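Local structure of Non-structural polyprotein (Sindbis virus, 4GUA) at residues L256-Y270 with S301-D313. The protein is a precursor polyprotein for viral RNA synthesis whose nsP2 part carries a cysteine protease that cleaves the polyprotein and whose nsP3 part binds zinc. Numbering follows the deposited sequence.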
ATOM      1  N   LEU A 256      -3.132 -18.243  -7.395  1.00 57.26           N
ATOM      2  CA  LEU A 256      -2.358 -17.791  -8.557  1.00 58.29           C
ATOM      3  C   LEU A 256      -1.971 -18.923  -9.514  1.00 61.10           C
ATOM      4  O   LEU A 256      -1.846 -18.701 -10.721  1.00 63.54           O
ATOM      5  CB  LEU A 256      -1.105 -17.035  -8.119  1.00 53.12           C
ATOM      6  CG  LEU A 256      -1.350 -15.698  -7.428  1.00 55.98           C
ATOM      7  CD1 LEU A 256      -0.043 -15.117  -6.954  1.00 58.69           C
ATOM      8  CD2 LEU A 256      -2.054 -14.724  -8.366  1.00 59.39           C
ATOM      9  N   ASN A 257      -1.749 -20.126  -8.991  1.00 57.90           N
ATOM     10  CA  ASN A 257      -1.479 -21.265  -9.866  1.00 56.52           C
ATOM     11  C   ASN A 257      -2.714 -21.622 -10.673  1.00 58.86           C
ATOM     12  O   ASN A 257      -2.615 -22.163 -11.762  1.00 62.02           O
ATOM     13  CB  ASN A 257      -1.022 -22.486  -9.064  1.00 52.97           C
ATOM     14  CG  ASN A 257       0.312 -22.275  -8.387  1.00 54.75           C
ATOM     15  OD1 ASN A 257       1.200 -21.610  -8.927  1.00 58.41           O
ATOM     16  ND2 ASN A 257       0.465 -22.839  -7.198  1.00 59.31           N
ATOM     17  N   CYS A 258      -3.879 -21.318 -10.120  1.00 68.57           N
ATOM     18  CA  CYS A 258      -5.151 -21.680 -10.737  1.00 38.36           C
ATOM     19  C   CYS A 258      -5.791 -20.565 -11.576  1.00 41.93           C
ATOM     20  O   CYS A 258      -6.946 -20.688 -11.976  1.00 55.72           O
ATOM     21  CB  CYS A 258      -6.119 -22.167  -9.668  1.00 38.31           C
ATOM     22  SG  CYS A 258      -5.430 -23.523  -8.673  1.00 61.70           S
ATOM     23  N   LEU A 259      -5.067 -19.472 -11.807  1.00 68.04           N
ATOM     24  CA  LEU A 259      -5.638 -18.301 -12.466  1.00 63.04           C
ATOM     25  C   LEU A 259      -5.052 -18.032 -13.854  1.00 64.56           C
ATOM     26  O   LEU A 259      -3.838 -18.001 -14.018  1.00 69.07           O
ATOM     27  CB  LEU A 259      -5.413 -17.071 -11.586  1.00 66.39           C
ATOM     28  CG  LEU A 259      -6.241 -15.827 -11.913  1.00 66.60           C
ATOM     29  CD1 LEU A 259      -7.729 -16.120 -11.898  1.00 59.56           C
ATOM     30  CD2 LEU A 259      -5.909 -14.714 -10.933  1.00 69.08           C
ATOM     31  N   ASN A 260      -5.918 -17.841 -14.849  1.00 63.89           N
ATOM     32  CA  ASN A 260      -5.476 -17.464 -16.196  1.00 67.64           C
ATOM     33  C   ASN A 260      -5.027 -16.019 -16.279  1.00 68.58           C
ATOM     34  O   ASN A 260      -5.508 -15.172 -15.531  1.00 67.47           O
ATOM     35  CB  ASN A 260      -6.602 -17.643 -17.210  1.00 73.78           C
ATOM     36  CG  ASN A 260      -6.820 -19.080 -17.596  1.00 70.48           C
ATOM     37  OD1 ASN A 260      -5.864 -19.841 -17.771  1.00 75.94           O
ATOM     38  ND2 ASN A 260      -8.084 -19.463 -17.743  1.00 57.81           N
ATOM     39  N   PRO A 261      -4.124 -15.720 -17.222  1.00 71.35           N
ATOM     40  CA  PRO A 261      -3.757 -14.320 -17.455  1.00 73.55           C
ATOM     41  C   PRO A 261      -4.985 -13.465 -17.774  1.00 71.13           C
ATOM     42  O   PRO A 261      -5.928 -13.945 -18.401  1.00 73.15           O
ATOM     43  CB  PRO A 261      -2.797 -14.391 -18.655  1.00 70.94           C
ATOM     44  CG  PRO A 261      -2.813 -15.805 -19.126  1.00 65.39           C
ATOM     45  CD  PRO A 261      -3.302 -16.651 -18.007  1.00 65.70           C
ATOM     46  N   GLY A 262      -4.977 -12.216 -17.321  1.00 67.56           N
ATOM     47  CA  GLY A 262      -6.131 -11.349 -17.462  1.00 60.87           C
ATOM     48  C   GLY A 262      -7.250 -11.734 -16.510  1.00 60.05           C
ATOM     49  O   GLY A 262      -8.334 -11.145 -16.538  1.00 63.51           O
ATOM     50  N   GLY A 263      -6.985 -12.728 -15.666  1.00 60.17           N
ATOM     51  CA  GLY A 263      -7.976 -13.244 -14.737  1.00 61.70           C
ATOM     52  C   GLY A 263      -8.187 -12.365 -13.519  1.00 62.56           C
ATOM     53  O   GLY A 263      -7.480 -11.379 -13.313  1.00 63.35           O
ATOM     54  N   THR A 264      -9.177 -12.732 -12.714  1.00 61.63           N
ATOM     55  CA  THR A 264      -9.537 -11.970 -11.528  1.00 55.99           C
ATOM     56  C   THR A 264      -9.570 -12.857 -10.289  1.00 57.09           C
ATOM     57  O   THR A 264     -10.092 -13.974 -10.317  1.00 56.67           O
ATOM     58  CB  THR A 264     -10.906 -11.289 -11.717  1.00 60.89           C
ATOM     59  OG1 THR A 264     -10.763 -10.187 -12.621  1.00 66.65           O
ATOM     60  CG2 THR A 264     -11.465 -10.783 -10.386  1.00 55.95           C
ATOM     61  N   LEU A 265      -8.984 -12.350  -9.209  1.00 59.65           N
ATOM     62  CA  LEU A 265      -8.962 -13.034  -7.924  1.00 55.11           C
ATOM     63  C   LEU A 265      -9.708 -12.227  -6.874  1.00 56.90           C
ATOM     64  O   LEU A 265      -9.327 -11.115  -6.561  1.00 67.66           O
ATOM     65  CB  LEU A 265      -7.519 -13.234  -7.476  1.00 55.22           C
ATOM     66  CG  LEU A 265      -7.318 -13.758  -6.054  1.00 57.78           C
ATOM     67  CD1 LEU A 265      -7.795 -15.187  -5.916  1.00 62.05           C
ATOM     68  CD2 LEU A 265      -5.860 -13.658  -5.697  1.00 57.43           C
ATOM     69  N   VAL A 266     -10.793 -12.778  -6.354  1.00 50.12           N
ATOM     70  CA  VAL A 266     -11.509 -12.187  -5.235  1.00 45.78           C
ATOM     71  C   VAL A 266     -11.139 -12.976  -3.989  1.00 47.99           C
ATOM     72  O   VAL A 266     -11.259 -14.184  -3.985  1.00 49.88           O
ATOM     73  CB  VAL A 266     -13.035 -12.267  -5.470  1.00 47.46           C
ATOM     74  CG1 VAL A 266     -13.812 -11.795  -4.240  1.00 49.68           C
ATOM     75  CG2 VAL A 266     -13.425 -11.460  -6.702  1.00 47.11           C
ATOM     76  N   VAL A 267     -10.642 -12.313  -2.951  1.00 50.47           N
ATOM     77  CA  VAL A 267     -10.208 -13.025  -1.749  1.00 54.21           C
ATOM     78  C   VAL A 267     -10.667 -12.317  -0.483  1.00 53.86           C
ATOM     79  O   VAL A 267     -10.444 -11.122  -0.310  1.00 58.23           O
ATOM     80  CB  VAL A 267      -8.665 -13.202  -1.706  1.00 58.26           C
ATOM     81  CG1 VAL A 267      -7.958 -11.903  -2.054  1.00 57.80           C
ATOM     82  CG2 VAL A 267      -8.217 -13.711  -0.341  1.00 53.82           C
ATOM     83  N   LYS A 268     -11.293 -13.066   0.414  1.00 51.37           N
ATOM     84  CA  LYS A 268     -11.813 -12.483   1.640  1.00 54.53           C
ATOM     85  C   LYS A 268     -10.678 -12.022   2.570  1.00 61.59           C
ATOM     86  O   LYS A 268      -9.698 -12.740   2.801  1.00 61.41           O
ATOM     87  CB  LYS A 268     -12.714 -13.490   2.358  1.00 48.37           C
ATOM     88  CG  LYS A 268     -13.063 -13.077   3.775  1.00 53.22           C
ATOM     89  CD  LYS A 268     -13.968 -14.082   4.462  1.00 59.92           C
ATOM     90  CE  LYS A 268     -15.356 -14.126   3.844  1.00 60.34           C
ATOM     91  NZ  LYS A 268     -16.227 -15.104   4.554  1.00 62.50           N
ATOM     92  N   SER A 269     -10.827 -10.810   3.096  1.00 62.72           N
ATOM     93  CA  SER A 269      -9.870 -10.250   4.036  1.00 59.04           C
ATOM     94  C   SER A 269     -10.587  -9.394   5.060  1.00 55.21           C
ATOM     95  O   SER A 269     -11.775  -9.132   4.955  1.00 55.06           O
ATOM     96  CB  SER A 269      -8.829  -9.384   3.322  1.00 63.07           C
ATOM     97  OG  SER A 269      -9.342  -8.088   3.038  1.00 62.90           O
ATOM     98  N   TYR A 270      -9.843  -9.015   6.084  1.00 57.35           N
ATOM     99  CA  TYR A 270     -10.266  -8.039   7.077  1.00 49.55           C
ATOM    100  C   TYR A 270      -9.627  -6.661   6.826  1.00 46.50           C
ATOM    101  O   TYR A 270      -9.574  -5.811   7.706  1.00 45.96           O
ATOM    102  CB  TYR A 270     -10.069  -8.628   8.469  1.00 47.82           C
ATOM    103  CG  TYR A 270     -10.762  -9.977   8.518  1.00 51.25           C
ATOM    104  CD1 TYR A 270     -12.090 -10.083   8.913  1.00 49.97           C
ATOM    105  CD2 TYR A 270     -10.112 -11.134   8.092  1.00 57.87           C
ATOM    106  CE1 TYR A 270     -12.739 -11.303   8.924  1.00 55.47           C
ATOM    107  CE2 TYR A 270     -10.754 -12.366   8.102  1.00 57.78           C
ATOM    108  CZ  TYR A 270     -12.069 -12.442   8.514  1.00 58.85           C
ATOM    109  OH  TYR A 270     -12.719 -13.656   8.524  1.00 58.17           O
ATOM    110  N   SER A 301     -19.604 -10.570   8.765  1.00 63.26           N
ATOM    111  CA  SER A 301     -19.246  -9.654   9.839  1.00 57.78           C
ATOM    112  C   SER A 301     -18.906  -8.287   9.284  1.00 52.63           C
ATOM    113  O   SER A 301     -18.703  -8.123   8.079  1.00 57.48           O
ATOM    114  CB  SER A 301     -18.060 -10.197  10.637  1.00 65.24           C
ATOM    115  OG  SER A 301     -16.844 -10.023   9.928  1.00 68.48           O
ATOM    116  N   ASN A 302     -18.815  -7.305  10.169  1.00 43.93           N
ATOM    117  CA  ASN A 302     -18.562  -5.937   9.742  1.00 52.18           C
ATOM    118  C   ASN A 302     -17.085  -5.663   9.463  1.00 62.82           C
ATOM    119  O   ASN A 302     -16.743  -4.623   8.893  1.00 73.05           O
ATOM    120  CB  ASN A 302     -19.115  -4.946  10.767  1.00 51.53           C
ATOM    121  CG  ASN A 302     -18.527  -5.140  12.145  1.00 57.22           C
ATOM    122  OD1 ASN A 302     -17.997  -6.200  12.468  1.00 63.25           O
ATOM    123  ND2 ASN A 302     -18.662  -4.126  12.985  1.00 57.70           N
ATOM    124  N   THR A 303     -16.212  -6.577   9.882  1.00 56.82           N
ATOM    125  CA  THR A 303     -14.790  -6.475   9.565  1.00 54.07           C
ATOM    126  C   THR A 303     -14.417  -7.165   8.249  1.00 58.16           C
ATOM    127  O   THR A 303     -13.326  -6.940   7.720  1.00 55.25           O
ATOM    128  CB  THR A 303     -13.910  -7.070  10.676  1.00 51.28           C
ATOM    129  OG1 THR A 303     -14.235  -8.452  10.860  1.00 49.94           O
ATOM    130  CG2 THR A 303     -14.094  -6.307  11.985  1.00 46.96           C
ATOM    131  N   GLU A 304     -15.304  -8.009   7.724  1.00 58.16           N
ATOM    132  CA  GLU A 304     -15.016  -8.730   6.482  1.00 51.03           C
ATOM    133  C   GLU A 304     -14.983  -7.793   5.274  1.00 54.15           C
ATOM    134  O   GLU A 304     -15.848  -6.939   5.109  1.00 60.71           O
ATOM    135  CB  GLU A 304     -16.022  -9.860   6.259  1.00 46.89           C
ATOM    136  CG  GLU A 304     -15.668 -11.121   7.030  1.00 57.82           C
ATOM    137  CD  GLU A 304     -16.540 -12.308   6.673  1.00 60.09           C
ATOM    138  OE1 GLU A 304     -17.459 -12.132   5.850  1.00 63.77           O
ATOM    139  OE2 GLU A 304     -16.300 -13.413   7.217  1.00 57.68           O
ATOM    140  N   MET A 305     -13.954  -7.952   4.454  1.00 54.94           N
ATOM    141  CA  MET A 305     -13.750  -7.130   3.271  1.00 56.13           C
ATOM    142  C   MET A 305     -13.229  -8.029   2.163  1.00 57.38           C
ATOM    143  O   MET A 305     -12.202  -8.675   2.330  1.00 66.22           O
ATOM    144  CB  MET A 305     -12.717  -6.046   3.575  1.00 58.09           C
ATOM    145  CG  MET A 305     -12.526  -5.010   2.486  1.00 59.40           C
ATOM    146  SD  MET A 305     -13.938  -3.902   2.346  1.00 83.57           S
ATOM    147  CE  MET A 305     -13.895  -3.065   3.932  1.00 65.17           C
ATOM    148  N   TYR A 306     -13.919  -8.079   1.035  1.00 50.23           N
ATOM    149  CA  TYR A 306     -13.398  -8.812  -0.109  1.00 49.44           C
ATOM    150  C   TYR A 306     -12.489  -7.905  -0.920  1.00 51.94           C
ATOM    151  O   TYR A 306     -12.882  -6.806  -1.299  1.00 50.06           O
ATOM    152  CB  TYR A 306     -14.518  -9.343  -0.995  1.00 52.77           C
ATOM    153  CG  TYR A 306     -15.315 -10.498  -0.418  1.00 54.88           C
ATOM    154  CD1 TYR A 306     -14.815 -11.793  -0.420  1.00 53.60           C
ATOM    155  CD2 TYR A 306     -16.586 -10.290   0.101  1.00 56.89           C
ATOM    156  CE1 TYR A 306     -15.561 -12.851   0.100  1.00 59.16           C
ATOM    157  CE2 TYR A 306     -17.335 -11.330   0.619  1.00 60.81           C
ATOM    158  CZ  TYR A 306     -16.826 -12.609   0.618  1.00 63.09           C
ATOM    159  OH  TYR A 306     -17.598 -13.632   1.139  1.00 61.58           O
ATOM    160  N   LEU A 307     -11.254  -8.358  -1.124  1.00 55.22           N
ATOM    161  CA  LEU A 307     -10.308  -7.722  -2.035  1.00 50.87           C
ATOM    162  C   LEU A 307     -10.452  -8.251  -3.462  1.00 54.29           C
ATOM    163  O   LEU A 307     -10.484  -9.456  -3.697  1.00 55.13           O
ATOM    164  CB  LEU A 307      -8.880  -7.963  -1.554  1.00 51.88           C
ATOM    165  CG  LEU A 307      -8.549  -7.458  -0.148  1.00 51.84           C
ATOM    166  CD1 LEU A 307      -7.149  -7.895   0.257  1.00 56.98           C
ATOM    167  CD2 LEU A 307      -8.689  -5.946  -0.061  1.00 52.30           C
ATOM    168  N   ILE A 308     -10.544  -7.333  -4.414  1.00 54.74           N
ATOM    169  CA  ILE A 308     -10.700  -7.683  -5.819  1.00 56.00           C
ATOM    170  C   ILE A 308      -9.478  -7.279  -6.650  1.00 59.41           C
ATOM    171  O   ILE A 308      -9.255  -6.107  -6.911  1.00 64.70           O
ATOM    172  CB  ILE A 308     -11.956  -6.982  -6.371  1.00 52.59           C
ATOM    173  CG1 ILE A 308     -13.166  -7.372  -5.518  1.00 53.00           C
ATOM    174  CG2 ILE A 308     -12.186  -7.346  -7.827  1.00 53.48           C
ATOM    175  CD1 ILE A 308     -14.396  -6.546  -5.767  1.00 55.22           C
ATOM    176  N   PHE A 309      -8.689  -8.266  -7.057  1.00 56.19           N
ATOM    177  CA  PHE A 309      -7.549  -8.054  -7.944  1.00 58.15           C
ATOM    178  C   PHE A 309      -7.965  -8.372  -9.384  1.00 60.80           C
ATOM    179  O   PHE A 309      -8.384  -9.491  -9.673  1.00 58.55           O
ATOM    180  CB  PHE A 309      -6.390  -8.971  -7.526  1.00 51.46           C
ATOM    181  CG  PHE A 309      -5.964  -8.796  -6.094  1.00 51.40           C
ATOM    182  CD1 PHE A 309      -6.627  -9.454  -5.073  1.00 55.35           C
ATOM    183  CD2 PHE A 309      -4.895  -7.981  -5.765  1.00 59.21           C
ATOM    184  CE1 PHE A 309      -6.236  -9.293  -3.743  1.00 56.17           C
ATOM    185  CE2 PHE A 309      -4.498  -7.817  -4.439  1.00 56.95           C
ATOM    186  CZ  PHE A 309      -5.171  -8.475  -3.432  1.00 53.40           C
ATOM    187  N   ARG A 310      -7.837  -7.403 -10.290  1.00 60.49           N
ATOM    188  CA  ARG A 310      -8.366  -7.554 -11.647  1.00 64.80           C
ATOM    189  C   ARG A 310      -7.273  -7.644 -12.711  1.00 66.16           C
ATOM    190  O   ARG A 310      -6.357  -6.815 -12.737  1.00 62.55           O
ATOM    191  CB  ARG A 310      -9.257  -6.363 -11.997  1.00 69.04           C
ATOM    192  CG  ARG A 310     -10.541  -6.261 -11.212  1.00 71.90           C
ATOM    193  CD  ARG A 310     -11.357  -5.063 -11.681  1.00 73.56           C
ATOM    194  NE  ARG A 310     -12.484  -4.801 -10.796  1.00 76.09           N
ATOM    195  CZ  ARG A 310     -13.593  -5.529 -10.774  1.00 84.20           C
ATOM    196  NH1 ARG A 310     -13.727  -6.570 -11.590  1.00 96.88           N
ATOM    197  NH2 ARG A 310     -14.572  -5.225  -9.937  1.00 76.01           N
ATOM    198  N   GLN A 311      -7.420  -8.605 -13.626  1.00 62.24           N
ATOM    199  CA  GLN A 311      -6.499  -8.756 -14.750  1.00 56.59           C
ATOM    200  C   GLN A 311      -5.054  -9.070 -14.375  1.00 57.89           C
ATOM    201  O   GLN A 311      -4.203  -8.174 -14.353  1.00 53.64           O
ATOM    202  CB  GLN A 311      -6.530  -7.520 -15.639  1.00 61.57           C
ATOM    203  CG  GLN A 311      -7.842  -7.294 -16.340  1.00 62.21           C
ATOM    204  CD  GLN A 311      -7.786  -6.077 -17.234  1.00 70.10           C
ATOM    205  OE1 GLN A 311      -7.828  -6.191 -18.455  1.00 68.21           O
ATOM    206  NE2 GLN A 311      -7.676  -4.897 -16.624  1.00 76.15           N
ATOM    207  N   LEU A 312      -4.789 -10.336 -14.057  1.00 63.75           N
ATOM    208  CA  LEU A 312      -3.445 -10.758 -13.673  1.00 62.62           C
ATOM    209  C   LEU A 312      -2.534 -10.844 -14.884  1.00 58.62           C
ATOM    210  O   LEU A 312      -2.767 -11.650 -15.777  1.00 59.97           O
ATOM    211  CB  LEU A 312      -3.527 -12.165 -13.076  1.00 61.64           C
ATOM    212  CG  LEU A 312      -2.224 -12.965 -12.962  1.00 58.11           C
ATOM    213  CD1 LEU A 312      -1.412 -12.484 -11.780  1.00 60.24           C
ATOM    214  CD2 LEU A 312      -2.520 -14.447 -12.839  1.00 53.03           C
ATOM    215  N   ASP A 313      -1.521  -9.980 -14.933  1.00 57.45           N
ATOM    216  CA  ASP A 313      -0.377 -10.170 -15.824  1.00 63.95           C
ATOM    217  C   ASP A 313       0.907 -10.592 -15.088  1.00 68.67           C
ATOM    218  O   ASP A 313       1.947 -10.830 -15.713  1.00 68.55           O
ATOM    219  CB  ASP A 313      -0.140  -8.923 -16.674  1.00 69.81           C
ATOM    220  CG  ASP A 313       0.142  -7.694 -15.842  1.00 74.94           C
ATOM    221  OD1 ASP A 313       0.442  -7.843 -14.638  1.00 76.31           O
ATOM    222  OD2 ASP A 313       0.054  -6.571 -16.387  1.00 76.06           O
TER
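With CG swung opposite the amide nitrogen (chi1 168°) and a bend at chi3 (-68°), Lys268 brings NZ to the carboxylate of Glu304. Lys268 NZ meets Glu304 OE2 at 3.2 Å, in a salt bridge, from above the carboxylate plane; Glu304 OE1 also accepts from Ser300 N. Along the way Lys268 CE passes Tyr306 OH at 3.5 Å, a hydroxyl hydrogen-bonded to Asn228. Beyond the salt bridge, Glu304 CG lies 3.5 Å from CE1 of the Tyr270 ring, whose edge faces Thr303.

On the opposite face of the sheet from Lys268 and Tyr306, Ser269 and Val267 meet Leu307 and Phe309. Ser269 OG donates to Met305 O at 3.0 Å, while Ser269 N reaches the same oxygen from the opposite face of its plane. Val267 CG1 packs against the edge of the Phe309 ring, 3.6 Å from CE1. At the far end, Leu312 CD2 reaches Leu259 CD2 (3.9 Å), and Gly262 N donates to Leu312 O.

Reciprocal backbone bonds at Leu265–Phe309 and Val267–Leu307 fix the antiparallel register. Strand order 3-2-1-4-5-7-6, with reversed strand 305-312 inserted between 263-269 and edge strand 288-294, is the hallmark of the Rossmann-like methyltransferase fold, consistent with nsP2's methyltransferase-like domain.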